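Local coordinates for protein ComZ (Thermus thermophilus, PDB 6QVI) that probably acts as a DNA receptor at the pilus tip during natural competence, joining a pseudopilin-like domain to a beta-solenoid domain, at residues 239-242 with 243-247; 459-462 with 463-466; 283-286 with 287-290. All coordinates share one frame; numbering follows the deposited sequence.

Contact 1: residues 239-242 with 243-247; sequences VGRG and AQDIT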
ATOM      1  N   VAL A 239      11.944 -14.362  -1.694  1.00 69.81           N
ATOM      2  CA  VAL A 239      13.168 -13.700  -2.144  1.00 68.98           C
ATOM      3  C   VAL A 239      13.688 -14.336  -3.420  1.00 54.32           C
ATOM      4  O   VAL A 239      13.986 -15.536  -3.436  1.00 56.12           O
ATOM      5  CB  VAL A 239      14.263 -13.742  -1.056  1.00 70.17           C
ATOM      6  CG1 VAL A 239      15.620 -13.295  -1.621  1.00 63.30           C
ATOM      7  CG2 VAL A 239      13.863 -12.894   0.126  1.00 65.09           C
ATOM      8  N   GLY A 240      13.882 -13.518  -4.455  1.00 53.48           N
ATOM      9  CA  GLY A 240      14.623 -13.911  -5.652  1.00 68.13           C
ATOM     10  C   GLY A 240      14.057 -15.133  -6.374  1.00 76.18           C
ATOM     11  O   GLY A 240      12.844 -15.324  -6.499  1.00 56.21           O
ATOM     12  N   ARG A 241      14.967 -15.981  -6.848  1.00 72.75           N
ATOM     13  CA  ARG A 241      14.668 -17.108  -7.713  1.00 69.33           C
ATOM     14  C   ARG A 241      14.143 -18.330  -6.981  1.00 71.81           C
ATOM     15  O   ARG A 241      13.906 -19.349  -7.630  1.00 89.95           O
ATOM     16  CB  ARG A 241      15.919 -17.478  -8.517  1.00 75.95           C
ATOM     17  CG  ARG A 241      16.110 -16.518  -9.681  1.00 86.37           C
ATOM     18  CD  ARG A 241      17.483 -16.544 -10.283  1.00 95.27           C
ATOM     19  NE  ARG A 241      18.450 -16.119  -9.293  1.00103.28           N
ATOM     20  CZ  ARG A 241      19.759 -16.042  -9.494  1.00110.39           C
ATOM     21  NH1 ARG A 241      20.296 -16.336 -10.685  1.00115.41           N
ATOM     22  NH2 ARG A 241      20.524 -15.671  -8.480  1.00108.44           N
ATOM     23  N   GLY A 242      13.928 -18.272  -5.689  1.00 68.54           N
ATOM     24  CA  GLY A 242      13.586 -19.465  -4.946  1.00 62.36           C
ATOM     25  C   GLY A 242      14.090 -19.393  -3.518  1.00 73.33           C
ATOM     26  O   GLY A 242      14.664 -18.405  -3.084  1.00 77.89           O
ATOM     27  N   ALA A 243      13.863 -20.480  -2.790  1.00 74.94           N
ATOM     28  CA  ALA A 243      14.389 -20.560  -1.436  1.00 78.48           C
ATOM     29  C   ALA A 243      15.918 -20.580  -1.390  1.00 82.76           C
ATOM     30  O   ALA A 243      16.491 -20.359  -0.332  1.00 85.64           O
ATOM     31  CB  ALA A 243      13.846 -21.804  -0.737  1.00 76.74           C
ATOM     32  N   GLN A 244      16.572 -20.864  -2.522  1.00 77.71           N
ATOM     33  CA  GLN A 244      18.030 -20.894  -2.606  1.00 74.43           C
ATOM     34  C   GLN A 244      18.616 -19.538  -2.193  1.00 75.65           C
ATOM     35  O   GLN A 244      19.692 -19.478  -1.569  1.00 71.47           O
ATOM     36  CB  GLN A 244      18.485 -21.196  -4.016  1.00 76.46           C
ATOM     37  CG  GLN A 244      17.750 -22.288  -4.716  1.00 85.87           C
ATOM     38  CD  GLN A 244      16.553 -21.739  -5.428  1.00 95.30           C
ATOM     39  OE1 GLN A 244      15.413 -22.163  -5.217  1.00110.52           O
ATOM     40  NE2 GLN A 244      16.805 -20.767  -6.284  1.00100.20           N
ATOM     41  N   ASP A 245      17.955 -18.436  -2.559  1.00 63.44           N
ATOM     42  CA  ASP A 245      18.501 -17.101  -2.360  1.00 75.00           C
ATOM     43  C   ASP A 245      18.164 -16.521  -0.994  1.00 72.47           C
ATOM     44  O   ASP A 245      18.300 -15.312  -0.785  1.00 71.56           O
ATOM     45  CB  ASP A 245      18.008 -16.159  -3.469  1.00 77.62           C
ATOM     46  CG  ASP A 245      18.451 -16.613  -4.868  1.00 79.36           C
ATOM     47  OD1 ASP A 245      17.801 -16.213  -5.863  1.00 76.56           O
ATOM     48  OD2 ASP A 245      19.437 -17.376  -4.965  1.00 80.55           O
ATOM     49  N   ILE A 246      17.740 -17.369  -0.062  1.00 69.80           N
ATOM     50  CA  ILE A 246      17.585 -17.010   1.338  1.00 72.36           C
ATOM     51  C   ILE A 246      18.727 -17.704   2.074  1.00 78.80           C
ATOM     52  O   ILE A 246      18.622 -18.875   2.423  1.00 72.10           O
ATOM     53  CB  ILE A 246      16.185 -17.382   1.845  1.00 70.16           C
ATOM     54  CG1 ILE A 246      15.140 -16.711   0.946  1.00 70.70           C
ATOM     55  CG2 ILE A 246      15.979 -16.962   3.270  1.00 65.07           C
ATOM     56  CD1 ILE A 246      13.724 -17.041   1.300  1.00 68.36           C
ATOM     57  N   THR A 247      19.861 -17.018   2.199  1.00 92.64           N
ATOM     58  CA  THR A 247      21.097 -17.468   2.828  1.00 94.76           C
ATOM     59  C   THR A 247      21.188 -17.015   4.290  1.00 93.49           C
ATOM     60  O   THR A 247      20.587 -16.012   4.698  1.00 93.38           O
ATOM     61  CB  THR A 247      22.286 -16.884   2.020  1.00105.17           C
ATOM     62  OG1 THR A 247      22.335 -17.440   0.698  1.00108.67           O
ATOM     63  CG2 THR A 247      23.645 -17.009   2.703  1.00113.13           C
TER
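Val-239 to Gly-242 form a type II' beta turn, with Gly-240 at its second position at a positive phi of 58°, and the chain then passes through a short 3-10 segment that brings Asp-245 back against the turn. A weak backbone bond from Asp-245 N to Gly-242 O, 3.3 Å, closes that second bend. The aspartate then reaches back into the first: its OD1 accepts Arg-241 N at 3.0 Å, met on the anti side and 29° out of the carboxylate plane. The arginine adds a weaker grip on the same oxygen. Bent at chi3, its chain folds back so that NE faces OD1 at 3.5 Å, a salt bridge in which OD1 sits at the edge of the guanidinium while the two flat groups are turned 44° apart. The stronger partners of both charges lie elsewhere: Arg-241 NH2 pairs with Asp-170 OD1, and Asp-245 OD2 with Lys-218 NZ. Gln-244, exposed and bent at chi2, sends NE2 back for a weak bond to Arg-241 O, 3.5 Å. Next to the polar group, Val-239 CB meets Ile-246 CG1 at 3.7 Å, and the valine also packs on Ile-219. Its CG1 points at Asp-245 O, 3.5 Å away. The whole bend makes a corner between strands 237-239 and 246-247. Each strand runs parallel to its neighbours, 212-214 and 265-266 for the first and 218-221 for the second, as at a corner of a beta-solenoid coil.

Contact 2: residues 459-462 with 463-466; sequences RVVK and GNVL
Lys-462 and Gly-463 occupy the two middle positions of a type II beta turn running from Val-461 to Asn-464, and Asn-464 closes it. The closing bond goes from Asn-464 N to Val-461 O at 3.3 Å; it is nearly straight, 165° at the hydrogen, though the donor is tilted from the carbonyl plane. Gly-463 has a positive phi, 101°, at which a side chain would be pressed against the carbonyl oxygen of Lys-462. Lys-462 itself leads outward from the bend, its CB pointing away from the residues that follow, and its NZ bonds Gln-490 OE1. Asn-464 turns the other way. With CG beside its own backbone N, chi1 -53°, the side chain lies across that of Val-461: CB is 4.0 Å from Val-461 CG2, and the amide group rests against that same methyl with its OD1 side nearest. Beyond the turn, ND2 donates to Gly-445 O, a bond consistent with the modelled turn of the amide. A tight turn between strands 457-461 and 465-467, with a buried asparagine bonded to what is probably the backbone of the preceding coil, suits a corner of the beta-solenoid.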
ATOM      1  N   ARG A 459      17.043   9.405   5.017  1.00 59.96           N
ATOM      2  CA  ARG A 459      17.906   9.306   6.173  1.00 64.59           C
ATOM      3  C   ARG A 459      17.158   9.545   7.434  1.00 66.10           C
ATOM      4  O   ARG A 459      16.216  10.275   7.474  1.00 61.72           O
ATOM      5  CB  ARG A 459      19.038  10.305   6.115  1.00 76.07           C
ATOM      6  CG  ARG A 459      20.023  10.053   5.006  1.00 78.74           C
ATOM      7  CD  ARG A 459      21.295  10.844   5.165  1.00 70.37           C
ATOM      8  NE  ARG A 459      22.244  10.436   4.156  1.00 68.63           N
ATOM      9  CZ  ARG A 459      22.155  10.795   2.901  1.00 71.50           C
ATOM     10  NH1 ARG A 459      21.172  11.566   2.527  1.00 65.65           N
ATOM     11  NH2 ARG A 459      23.034  10.384   2.022  1.00 79.33           N
ATOM     12  N   VAL A 460      17.619   8.917   8.489  1.00 56.81           N
ATOM     13  CA  VAL A 460      16.994   9.046   9.770  1.00 66.34           C
ATOM     14  C   VAL A 460      18.067   8.819  10.816  1.00 72.85           C
ATOM     15  O   VAL A 460      19.057   8.179  10.569  1.00 82.85           O
ATOM     16  CB  VAL A 460      15.867   8.050   9.882  1.00 69.31           C
ATOM     17  CG1 VAL A 460      16.418   6.659   9.899  1.00 77.70           C
ATOM     18  CG2 VAL A 460      14.975   8.327  11.055  1.00 65.98           C
ATOM     19  N   VAL A 461      17.884   9.410  11.971  1.00 69.81           N
ATOM     20  CA  VAL A 461      18.826   9.326  13.071  1.00 81.32           C
ATOM     21  C   VAL A 461      18.394   8.231  14.043  1.00 80.41           C
ATOM     22  O   VAL A 461      17.191   8.000  14.245  1.00 71.40           O
ATOM     23  CB  VAL A 461      18.901  10.696  13.759  1.00 92.56           C
ATOM     24  CG1 VAL A 461      19.821  11.651  12.973  1.00 95.40           C
ATOM     25  CG2 VAL A 461      17.503  11.270  13.746  1.00 87.75           C
ATOM     26  N   LYS A 462      19.370   7.543  14.641  1.00 82.55           N
ATOM     27  CA  LYS A 462      19.080   6.594  15.712  1.00 84.13           C
ATOM     28  C   LYS A 462      18.131   7.207  16.740  1.00 87.13           C
ATOM     29  O   LYS A 462      18.313   8.348  17.162  1.00 90.22           O
ATOM     30  CB  LYS A 462      20.378   6.187  16.422  1.00 94.61           C
ATOM     31  CG  LYS A 462      21.629   6.163  15.564  1.00105.66           C
ATOM     32  CD  LYS A 462      22.910   6.192  16.447  1.00121.45           C
ATOM     33  CE  LYS A 462      24.020   5.265  15.892  1.00129.16           C
ATOM     34  NZ  LYS A 462      24.939   4.731  16.933  1.00132.62           N
ATOM     35  N   GLY A 463      17.110   6.460  17.130  1.00 92.53           N
ATOM     36  CA  GLY A 463      16.222   6.879  18.201  1.00 94.90           C
ATOM     37  C   GLY A 463      14.905   7.455  17.752  1.00 91.54           C
ATOM     38  O   GLY A 463      13.956   7.505  18.549  1.00102.18           O
ATOM     39  N   ASN A 464      14.842   7.924  16.521  1.00 84.76           N
ATOM     40  CA  ASN A 464      13.657   8.553  15.975  1.00 88.72           C
ATOM     41  C   ASN A 464      12.841   7.520  15.237  1.00 90.38           C
ATOM     42  O   ASN A 464      13.384   6.587  14.640  1.00 91.98           O
ATOM     43  CB  ASN A 464      14.096   9.695  15.055  1.00 88.76           C
ATOM     44  CG  ASN A 464      15.054  10.639  15.785  1.00 94.78           C
ATOM     45  OD1 ASN A 464      16.116  10.214  16.212  1.00102.13           O
ATOM     46  ND2 ASN A 464      14.713  11.892  15.871  1.00 94.37           N
ATOM     47  N   VAL A 465      11.532   7.679  15.296  1.00 90.32           N
ATOM     48  CA  VAL A 465      10.612   6.716  14.720  1.00 85.83           C
ATOM     49  C   VAL A 465       9.686   7.437  13.749  1.00 83.20           C
ATOM     50  O   VAL A 465       9.245   8.563  14.000  1.00 83.45           O
ATOM     51  CB  VAL A 465       9.860   5.929  15.830  1.00 85.16           C
ATOM     52  CG1 VAL A 465       9.069   6.835  16.717  1.00 85.98           C
ATOM     53  CG2 VAL A 465       8.953   4.858  15.238  1.00 78.59           C
ATOM     54  N   LEU A 466       9.431   6.798  12.613  1.00 83.54           N
ATOM     55  CA  LEU A 466       8.524   7.321  11.604  1.00 78.24           C
ATOM     56  C   LEU A 466       7.336   6.390  11.510  1.00 85.30           C
ATOM     57  O   LEU A 466       7.506   5.172  11.353  1.00 83.55           O
ATOM     58  CB  LEU A 466       9.204   7.443  10.248  1.00 71.19           C
ATOM     59  CG  LEU A 466       8.268   7.767   9.105  1.00 71.45           C
ATOM     60  CD1 LEU A 466       7.562   9.105   9.347  1.00 73.49           C
ATOM     61  CD2 LEU A 466       9.122   7.840   7.923  1.00 69.51           C
TER

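Contact 3: residues 283-286 with 287-290; sequences LDSD and ACSA
Ser-285 holds its OG between its own backbone N and carbonyl carbon, chi1 78°, and this swings the hydroxyl oxygen over the backbone that follows, where it meets Cys-288 N at 2.9 Å. Ser-289 adopts the same kind of torsion, chi1 56°, which turns its OG back to Ser-285. The bond from Cys-288 N to Ser-285 OG is the firmer one; Ala-287 N adds a weak second bond to the same oxygen at 3.3 Å. Ser-285 O is used as well, on a set of weak bonds: Cys-288 N at 3.1 Å, Ser-289 N at 3.0 Å, and the hydroxyl of Ser-289, which donates from OG at 3.3 Å. Side-chain and backbone oxygens of one serine both taking N-H groups two to four residues further on have the form of an ST motif, though its carbonyl bonds are weak, here in a loop between strand 265-266 and helix 294-301. An alanine in place of Ser-285 would remove the hydroxyl and would probably leave Cys-288 N with just its weak bond to the carbonyl, so that the bend carrying the cysteine would be held less firmly. The cysteine SG forms a disulfide with Cys-297 in helix 294-301, tying the loop to the helix. Trp-294 of the same helix lies against both Cys-288 and Leu-283. Between these two, the leucine has its CG anti to the backbone N, chi1 171°, which sets Leu-283 CD2 beside Cys-288 CB at 4.1 Å. Elsewhere, Ala-287 touches Ala-506, and Asp-286 OD2 makes a long, weak ion pair with Lys-501.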
ATOM      1  N   LEU A 283       2.529   6.515 -13.430  1.00 44.16           N
ATOM      2  CA  LEU A 283       2.190   5.947 -12.133  1.00 53.27           C
ATOM      3  C   LEU A 283       0.722   5.576 -12.235  1.00 68.99           C
ATOM      4  O   LEU A 283      -0.150   6.451 -12.260  1.00 73.69           O
ATOM      5  CB  LEU A 283       2.429   6.974 -11.033  1.00 51.13           C
ATOM      6  CG  LEU A 283       1.929   6.646  -9.627  1.00 54.48           C
ATOM      7  CD1 LEU A 283       2.934   5.699  -8.939  1.00 50.86           C
ATOM      8  CD2 LEU A 283       1.702   7.923  -8.812  1.00 55.95           C
ATOM      9  N   ASP A 284       0.410   4.303 -12.273  1.00 76.20           N
ATOM     10  CA  ASP A 284      -0.971   4.009 -12.576  1.00 88.46           C
ATOM     11  C   ASP A 284      -1.623   3.950 -11.195  1.00 80.02           C
ATOM     12  O   ASP A 284      -1.385   3.019 -10.413  1.00 84.58           O
ATOM     13  CB  ASP A 284      -1.143   2.714 -13.361  1.00100.78           C
ATOM     14  CG  ASP A 284      -2.590   2.424 -13.669  1.00118.90           C
ATOM     15  OD1 ASP A 284      -3.131   3.198 -14.499  1.00125.45           O
ATOM     16  OD2 ASP A 284      -3.227   1.549 -13.031  1.00125.41           O
ATOM     17  N   SER A 285      -2.431   4.960 -10.900  1.00 65.56           N
ATOM     18  CA  SER A 285      -3.084   5.135  -9.619  1.00 54.10           C
ATOM     19  C   SER A 285      -4.387   5.839  -9.925  1.00 61.52           C
ATOM     20  O   SER A 285      -4.539   6.457 -10.988  1.00 60.22           O
ATOM     21  CB  SER A 285      -2.261   6.003  -8.701  1.00 57.59           C
ATOM     22  OG  SER A 285      -2.436   7.369  -9.068  1.00 54.68           O
ATOM     23  N   ASP A 286      -5.297   5.838  -8.954  1.00 67.76           N
ATOM     24  CA  ASP A 286      -6.617   6.393  -9.247  1.00 78.92           C
ATOM     25  C   ASP A 286      -6.526   7.853  -9.632  1.00 70.36           C
ATOM     26  O   ASP A 286      -7.315   8.316 -10.461  1.00 66.95           O
ATOM     27  CB  ASP A 286      -7.578   6.212  -8.067  1.00 96.01           C
ATOM     28  CG  ASP A 286      -8.009   4.755  -7.868  1.00103.68           C
ATOM     29  OD1 ASP A 286      -8.069   4.001  -8.864  1.00106.05           O
ATOM     30  OD2 ASP A 286      -8.274   4.365  -6.708  1.00106.18           O
ATOM     31  N   ALA A 287      -5.520   8.573  -9.127  1.00 72.76           N
ATOM     32  CA  ALA A 287      -5.419   9.989  -9.441  1.00 64.44           C
ATOM     33  C   ALA A 287      -4.481  10.263 -10.595  1.00 59.02           C
ATOM     34  O   ALA A 287      -4.676  11.254 -11.301  1.00 62.25           O
ATOM     35  CB  ALA A 287      -4.960  10.795  -8.220  1.00 68.09           C
ATOM     36  N   CYS A 288      -3.508   9.397 -10.861  1.00 57.97           N
ATOM     37  CA  CYS A 288      -2.467   9.748 -11.815  1.00 60.11           C
ATOM     38  C   CYS A 288      -2.390   8.876 -13.060  1.00 65.76           C
ATOM     39  O   CYS A 288      -1.521   9.129 -13.906  1.00 70.06           O
ATOM     40  CB  CYS A 288      -1.113   9.727 -11.098  1.00 64.91           C
ATOM     41  SG  CYS A 288      -0.921  11.076  -9.903  1.00 67.58           S
ATOM     42  N   SER A 289      -3.365   7.996 -13.302  1.00 70.34           N
ATOM     43  CA  SER A 289      -3.193   7.035 -14.391  1.00 70.21           C
ATOM     44  C   SER A 289      -3.364   7.670 -15.768  1.00 72.43           C
ATOM     45  O   SER A 289      -2.729   7.221 -16.727  1.00 71.41           O
ATOM     46  CB  SER A 289      -4.176   5.870 -14.231  1.00 71.93           C
ATOM     47  OG  SER A 289      -5.526   6.292 -14.163  1.00 79.41           O
ATOM     48  N   ALA A 290      -4.176   8.726 -15.886  1.00 68.49           N
ATOM     49  CA  ALA A 290      -4.335   9.395 -17.171  1.00 74.84           C
ATOM     50  C   ALA A 290      -3.081  10.171 -17.602  1.00 82.47           C
ATOM     51  O   ALA A 290      -2.885  10.388 -18.805  1.00 90.64           O
ATOM     52  CB  ALA A 290      -5.536  10.328 -17.109  1.00 77.20           C
TER

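From the N terminus, contact 1 comes first, closing the bend from strand 237-239 into strand 246-247. Contact 3 follows at residues 283-290, in the loop after strand 265-266, and shapes a bend whose cysteine is tied by a disulfide to helix 294-301. Contact 2 closes last, at the turn between strands 457-461 and 465-467. Each is complete within eight or nine consecutive residues, so they follow in series, and none encloses or crosses another. They also stand apart in space, with centres about 30 Å apart for contacts 1 and 2, and 31 to 33 Å for contact 3 from either. Contacts 1 and 2 thus shape two separate strand-to-strand corners, while contact 3 bends a loop.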